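Local coordinates for protein pyridoxamine 5-phosphate-dependent dehydrase (Escherichia coli, PDB 3B8X) that removes the C3'-hydroxyl of GDP-4-keto-6-deoxymannose in a pyridoxal phosphate-dependent transamination-deoxygenation on the route to L-colitose, at residues 58-70 / 90-102. The protein carries 1 engineered substitution. Numbering follows the deposited sequence.
Sequences GSTANLLMIAALF and WSTTYYPLQQYGL. With G4M ([(2R,3S,4R,5R)-5-(2-amino-6-oxo-1,6-dihydro-9H-purin-9-yl)-3,4-dihydroxytetrahydrofuran-2-yl]methyl (2R,3S,4S,5S,6R)-3,4-dihydroxy-5-[({3-hydroxy-2-methyl-5-[(phosphonooxy)methyl]pyridin-4-yl}methyl)amino]-6-methyltetrahydro-2H-pyran-2-yl dihydrogen diphosphate), chain O.
T92 OG1 donates to S59 OG at 2.7 Å, and S59 OG in turn donates a hydrogen bond to the G4M phosphate oxygen OP1, 2.5 Å away. T92 is thus a second-shell residue that probably helps orient the phosphate-binding S59, whose backbone N also bonds to OP1 while G58 N holds OP2. One turn on, N62 ND2 reaches T92 O at 3.2 Å; with a C=O...N angle of 105° and the donor above the carbonyl plane, this bond is off the lone pairs. The N62 amide is also held outside the two segments, OD1 by T183 OG1 and ND2 by D161 OD2. The CG and CD1 end of W90's indole lies over the pyridine ring, CG 3.4 Å from G4M C4L, and the rest of the face covers N4A and the sugar. Farther down, I66 CG1 meets P96 CB at 3.8 Å and its CD1 meets L97 CD2. A67 CA lies over the face of the Y100 ring, 4.0 Å from its centroid, while the Y100 edge meets the F70 face with planes at 52°. The helix axes cross at -33° and approach to 8.7 Å. Helix 58-68, giving its N-terminal amides to the cofactor phosphate beside an aromatic residue whose face covers the cofactor, is characteristic of the fold-type I aminotransferase active site.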
loop_
_atom_site.group_PDB
_atom_site.type_symbol
_atom_site.label_atom_id
_atom_site.label_comp_id
_atom_site.label_asym_id
_atom_site.label_seq_id
_atom_site.Cartn_x
_atom_site.Cartn_y
_atom_site.Cartn_z
ATOM N N GLY B 58 6.644 -5.245 -3.355
ATOM C CA GLY B 58 8.015 -4.997 -2.926
ATOM C C GLY B 58 8.137 -3.497 -2.556
ATOM O O GLY B 58 8.976 -3.125 -1.744
ATOM N N SER B 59 7.299 -2.639 -3.140
ATOM C CA SER B 59 7.333 -1.210 -2.783
ATOM C C SER B 59 6.832 -0.988 -1.352
ATOM O O SER B 59 7.426 -0.233 -0.596
ATOM C CB SER B 59 6.508 -0.345 -3.763
ATOM O OG SER B 59 6.964 -0.469 -5.107
ATOM N N THR B 60 5.717 -1.629 -0.981
ATOM C CA THR B 60 5.244 -1.505 0.376
ATOM C C THR B 60 6.179 -2.291 1.302
ATOM O O THR B 60 6.225 -2.067 2.513
ATOM C CB THR B 60 3.738 -1.923 0.483
ATOM O OG1 THR B 60 3.550 -3.288 0.075
ATOM C CG2 THR B 60 2.886 -0.996 -0.330
ATOM N N ALA B 61 6.973 -3.206 0.772
ATOM C CA ALA B 61 7.910 -3.859 1.712
ATOM C C ALA B 61 9.050 -2.876 2.104
ATOM O O ALA B 61 9.429 -2.709 3.285
ATOM C CB ALA B 61 8.476 -5.177 1.068
ATOM N N ASN B 62 9.519 -2.124 1.122
ATOM C CA ASN B 62 10.520 -1.113 1.388
ATOM C C ASN B 62 9.916 -0.034 2.281
ATOM O O ASN B 62 10.612 0.505 3.147
ATOM C CB ASN B 62 10.941 -0.440 0.073
ATOM C CG ASN B 62 11.973 -1.206 -0.693
ATOM O OD1 ASN B 62 12.557 -2.160 -0.191
ATOM N ND2 ASN B 62 12.229 -0.777 -1.937
ATOM N N LEU B 63 8.636 0.308 2.063
ATOM C CA LEU B 63 8.037 1.348 2.887
ATOM C C LEU B 63 8.079 0.941 4.363
ATOM O O LEU B 63 8.528 1.704 5.230
ATOM C CB LEU B 63 6.614 1.680 2.441
ATOM C CG LEU B 63 5.836 2.761 3.192
ATOM C CD1 LEU B 63 6.327 4.154 2.957
ATOM C CD2 LEU B 63 4.403 2.616 2.738
ATOM N N LEU B 64 7.640 -0.280 4.630
ATOM C CA LEU B 64 7.671 -0.806 6.009
ATOM C C LEU B 64 9.076 -0.972 6.549
ATOM O O LEU B 64 9.269 -0.851 7.768
ATOM C CB LEU B 64 6.895 -2.127 6.133
ATOM C CG LEU B 64 5.359 -2.110 5.910
ATOM C CD1 LEU B 64 4.569 -3.211 6.600
ATOM C CD2 LEU B 64 4.727 -0.790 6.242
ATOM N N MET B 65 10.026 -1.353 5.689
ATOM C CA MET B 65 11.412 -1.535 6.149
ATOM C C MET B 65 11.909 -0.244 6.779
ATOM O O MET B 65 12.420 -0.246 7.902
ATOM C CB MET B 65 12.328 -1.990 5.017
ATOM C CG MET B 65 13.709 -2.108 5.477
ATOM S SD MET B 65 14.741 -2.885 4.206
ATOM C CE MET B 65 14.685 -1.734 2.796
ATOM N N ILE B 66 11.748 0.871 6.067
ATOM C CA ILE B 66 12.162 2.196 6.588
ATOM C C ILE B 66 11.337 2.645 7.805
ATOM O O ILE B 66 11.837 3.125 8.819
ATOM C CB ILE B 66 12.045 3.280 5.463
ATOM C CG1 ILE B 66 12.905 2.860 4.283
ATOM C CG2 ILE B 66 12.450 4.647 5.976
ATOM C CD1 ILE B 66 14.346 2.521 4.703
ATOM N N ALA B 67 10.031 2.547 7.690
ATOM C CA ALA B 67 9.180 2.977 8.784
ATOM C C ALA B 67 9.479 2.281 10.103
ATOM O O ALA B 67 9.500 2.886 11.183
ATOM C CB ALA B 67 7.761 2.740 8.398
ATOM N N ALA B 68 9.616 0.968 10.050
ATOM C CA ALA B 68 9.865 0.254 11.287
ATOM C C ALA B 68 11.023 0.807 12.110
ATOM O O ALA B 68 10.982 0.738 13.319
ATOM C CB ALA B 68 10.089 -1.200 10.994
ATOM N N LEU B 69 12.066 1.306 11.452
ATOM C CA LEU B 69 13.233 1.820 12.141
ATOM C C LEU B 69 12.963 3.051 12.996
ATOM O O LEU B 69 13.764 3.426 13.841
ATOM C CB LEU B 69 14.361 2.107 11.155
ATOM C CG LEU B 69 14.830 0.872 10.393
ATOM C CD1 LEU B 69 15.718 1.214 9.187
ATOM C CD2 LEU B 69 15.485 -0.110 11.334
ATOM N N PHE B 70 11.801 3.652 12.802
ATOM C CA PHE B 70 11.442 4.839 13.553
ATOM C C PHE B 70 10.673 4.439 14.792
ATOM O O PHE B 70 10.433 5.251 15.682
ATOM C CB PHE B 70 10.586 5.772 12.687
ATOM C CG PHE B 70 11.363 6.493 11.621
ATOM C CD1 PHE B 70 11.892 5.793 10.535
ATOM C CD2 PHE B 70 11.560 7.882 11.700
ATOM C CE1 PHE B 70 12.663 6.441 9.592
ATOM C CE2 PHE B 70 12.359 8.543 10.781
ATOM C CZ PHE B 70 12.871 7.840 9.687
ATOM N N TRP B 90 15.428 1.310 -8.054
ATOM C CA TRP B 90 14.022 1.488 -8.378
ATOM C C TRP B 90 13.486 2.702 -7.613
ATOM O O TRP B 90 14.003 3.079 -6.566
ATOM C CB TRP B 90 13.231 0.191 -8.094
ATOM C CG TRP B 90 11.795 0.247 -8.559
ATOM C CD1 TRP B 90 10.693 0.389 -7.772
ATOM C CD2 TRP B 90 11.327 0.177 -9.921
ATOM N NE1 TRP B 90 9.548 0.398 -8.569
ATOM C CE2 TRP B 90 9.922 0.335 -9.887
ATOM C CE3 TRP B 90 11.968 0.041 -11.170
ATOM C CZ2 TRP B 90 9.145 0.310 -11.042
ATOM C CZ3 TRP B 90 11.190 0.058 -12.335
ATOM C CH2 TRP B 90 9.789 0.159 -12.255
ATOM N N SER B 91 12.460 3.322 -8.163
ATOM C CA SER B 91 11.922 4.551 -7.606
ATOM C C SER B 91 11.537 4.401 -6.138
ATOM O O SER B 91 11.853 5.237 -5.278
ATOM C CB SER B 91 10.709 4.975 -8.449
ATOM O OG SER B 91 9.653 4.023 -8.325
ATOM N N THR B 92 10.828 3.314 -5.861
ATOM C CA THR B 92 10.370 3.003 -4.513
ATOM C C THR B 92 11.458 2.506 -3.558
ATOM O O THR B 92 11.175 2.251 -2.399
ATOM C CB THR B 92 9.076 2.155 -4.461
ATOM O OG1 THR B 92 9.318 0.860 -5.022
ATOM C CG2 THR B 92 7.919 2.837 -5.169
ATOM N N THR B 93 12.700 2.400 -4.031
ATOM C CA THR B 93 13.831 2.212 -3.131
ATOM C C THR B 93 14.006 3.602 -2.449
ATOM O O THR B 93 14.178 3.721 -1.214
ATOM C CB THR B 93 15.125 1.942 -3.870
ATOM O OG1 THR B 93 14.956 0.770 -4.670
ATOM C CG2 THR B 93 16.222 1.654 -2.839
ATOM N N TYR B 94 13.883 4.654 -3.252
ATOM C CA TYR B 94 14.069 6.036 -2.778
ATOM C C TYR B 94 12.953 6.784 -2.001
ATOM O O TYR B 94 13.230 7.557 -1.063
ATOM C CB TYR B 94 14.460 6.888 -3.987
ATOM C CG TYR B 94 15.678 6.349 -4.697
ATOM C CD1 TYR B 94 16.905 6.275 -4.051
ATOM C CD2 TYR B 94 15.578 5.881 -5.996
ATOM C CE1 TYR B 94 17.998 5.722 -4.704
ATOM C CE2 TYR B 94 16.658 5.375 -6.678
ATOM C CZ TYR B 94 17.873 5.322 -6.029
ATOM O OH TYR B 94 18.954 4.782 -6.706
ATOM N N TYR B 95 11.701 6.617 -2.422
ATOM C CA TYR B 95 10.606 7.411 -1.840
ATOM C C TYR B 95 10.433 7.311 -0.333
ATOM O O TYR B 95 10.183 8.329 0.335
ATOM C CB TYR B 95 9.281 7.197 -2.580
ATOM C CG TYR B 95 9.263 7.433 -4.114
ATOM C CD1 TYR B 95 10.060 8.395 -4.751
ATOM C CD2 TYR B 95 8.449 6.652 -4.922
ATOM C CE1 TYR B 95 10.000 8.579 -6.144
ATOM C CE2 TYR B 95 8.378 6.838 -6.283
ATOM C CZ TYR B 95 9.161 7.783 -6.893
ATOM O OH TYR B 95 9.008 7.968 -8.256
ATOM N N PRO B 96 10.409 6.076 0.186
ATOM C CA PRO B 96 10.176 5.910 1.626
ATOM C C PRO B 96 11.253 6.734 2.360
ATOM O O PRO B 96 11.084 7.150 3.484
ATOM C CB PRO B 96 10.388 4.399 1.865
ATOM C CG PRO B 96 10.186 3.750 0.507
ATOM C CD PRO B 96 10.586 4.794 -0.527
ATOM N N LEU B 97 12.380 6.982 1.720
ATOM C CA LEU B 97 13.449 7.681 2.416
ATOM C C LEU B 97 12.994 9.088 2.611
ATOM O O LEU B 97 13.062 9.645 3.702
ATOM C CB LEU B 97 14.754 7.602 1.614
ATOM C CG LEU B 97 15.288 6.212 1.239
ATOM C CD1 LEU B 97 16.664 6.368 0.611
ATOM C CD2 LEU B 97 15.379 5.280 2.475
ATOM N N GLN B 98 12.444 9.657 1.551
ATOM C CA GLN B 98 11.974 11.038 1.626
ATOM C C GLN B 98 10.713 11.087 2.450
ATOM O O GLN B 98 10.423 12.099 3.053
ATOM C CB GLN B 98 11.574 11.497 0.234
ATOM C CG GLN B 98 11.051 12.938 0.145
ATOM C CD GLN B 98 9.537 13.056 0.332
ATOM O OE1 GLN B 98 8.783 12.085 0.232
ATOM N NE2 GLN B 98 9.098 14.263 0.690
ATOM N N GLN B 99 9.923 10.023 2.386
ATOM C CA GLN B 99 8.671 9.952 3.110
ATOM C C GLN B 99 8.891 9.928 4.604
ATOM O O GLN B 99 8.042 10.383 5.345
ATOM C CB GLN B 99 7.820 8.810 2.593
ATOM C CG GLN B 99 7.352 9.172 1.160
ATOM C CD GLN B 99 6.955 7.958 0.294
ATOM O OE1 GLN B 99 7.219 6.806 0.657
ATOM N NE2 GLN B 99 6.233 8.221 -0.810
ATOM N N TYR B 100 10.058 9.468 5.042
ATOM C CA TYR B 100 10.393 9.474 6.468
ATOM C C TYR B 100 11.370 10.561 6.861
ATOM O O TYR B 100 11.947 10.513 7.939
ATOM C CB TYR B 100 10.831 8.107 6.961
ATOM C CG TYR B 100 9.595 7.246 7.126
ATOM C CD1 TYR B 100 8.923 6.732 6.006
ATOM C CD2 TYR B 100 9.015 7.078 8.387
ATOM C CE1 TYR B 100 7.720 6.040 6.147
ATOM C CE2 TYR B 100 7.811 6.434 8.523
ATOM C CZ TYR B 100 7.167 5.924 7.413
ATOM O OH TYR B 100 6.021 5.198 7.630
ATOM N N GLY B 101 11.519 11.534 5.961
ATOM C CA GLY B 101 12.377 12.705 6.165
ATOM C C GLY B 101 13.853 12.432 6.435
ATOM O O GLY B 101 14.486 13.150 7.199
ATOM N N LEU B 102 14.416 11.423 5.787
ATOM C CA LEU B 102 15.825 11.130 5.965
ATOM C C LEU B 102 16.735 11.969 5.041
ATOM O O LEU B 102 16.298 12.519 4.030
ATOM C CB LEU B 102 16.091 9.642 5.781
ATOM C CG LEU B 102 15.411 8.721 6.790
ATOM C CD1 LEU B 102 15.486 7.270 6.186
ATOM C CD2 LEU B 102 16.148 8.806 8.107
HETATM O OP3 G4M O . 7.130 -3.838 -8.201
HETATM P PL G4M O . 7.227 -3.964 -6.624
HETATM O OP1 G4M O . 6.373 -2.823 -5.847
HETATM O OP2 G4M O . 6.693 -5.414 -6.184
HETATM O OP4 G4M O . 8.797 -3.934 -6.192
HETATM C C5B G4M O . 9.239 -2.609 -6.272
HETATM C C5L G4M O . 10.711 -2.647 -6.435
HETATM C C6L G4M O . 11.520 -2.318 -5.356
HETATM N N1L G4M O . 12.824 -2.290 -5.505
HETATM C C2L G4M O . 13.431 -2.564 -6.639
HETATM C C2A G4M O . 14.934 -2.454 -6.747
HETATM C C3L G4M O . 12.716 -2.947 -7.770
HETATM O O3L G4M O . 13.392 -3.148 -8.922
HETATM C C4L G4M O . 11.291 -3.023 -7.654
HETATM C C4A G4M O . 10.479 -3.377 -8.741
HETATM N N4A G4M O . 11.018 -3.561 -9.909
HETATM C C4G G4M O . 10.204 -4.024 -10.975
HETATM C C5G G4M O . 10.663 -3.475 -12.306
HETATM C C6G G4M O . 12.165 -3.692 -12.490
HETATM O O5G G4M O . 9.984 -4.330 -13.221
HETATM C C3G G4M O . 8.737 -3.599 -10.800
HETATM O O3G G4M O . 8.004 -4.745 -10.382
HETATM C C2G G4M O . 8.162 -3.128 -12.168
HETATM O O2G G4M O . 6.733 -3.076 -12.155
HETATM C C1G G4M O . 8.590 -4.061 -13.276
HETATM O O1G G4M O . 8.445 -3.319 -14.480
HETATM P P2 G4M O . 7.925 -4.060 -15.788
HETATM O O3P G4M O . 8.740 -5.439 -16.001
HETATM O O4P G4M O . 8.309 -3.127 -17.058
HETATM O OPP G4M O . 6.353 -4.258 -15.487
HETATM P P G4M O . 5.511 -4.732 -16.771
HETATM O O1P G4M O . 5.604 -3.878 -18.142
HETATM O O2P G4M O . 4.038 -4.620 -16.177
HETATM O "O5'" G4M O . 5.661 -6.295 -16.950
HETATM C "C5'" G4M O . 6.732 -6.611 -17.815
HETATM C "C4'" G4M O . 6.197 -7.576 -18.861
HETATM O "O4'" G4M O . 5.321 -8.551 -18.221
HETATM C "C3'" G4M O . 5.324 -6.815 -19.885
HETATM O "O3'" G4M O . 5.474 -7.494 -21.123
HETATM C "C2'" G4M O . 3.896 -6.964 -19.315
HETATM O "O2'" G4M O . 2.964 -6.945 -20.402
HETATM C "C1'" G4M O . 3.986 -8.375 -18.750
HETATM N N9 G4M O . 2.987 -8.601 -17.700
HETATM C C8 G4M O . 2.952 -7.983 -16.491
HETATM N N7 G4M O . 1.938 -8.480 -15.810
HETATM C C4 G4M O . 1.974 -9.524 -17.761
HETATM C C5 G4M O . 1.285 -9.451 -16.528
HETATM C C6 G4M O . 0.166 -10.331 -16.300
HETATM O O6 G4M O . -0.480 -10.343 -15.263
HETATM N N3 G4M O . 1.570 -10.386 -18.699
HETATM C C2 G4M O . 0.528 -11.172 -18.480
HETATM N N1 G4M O . -0.179 -11.165 -17.305
HETATM N N2 G4M O . 0.128 -12.026 -19.460
#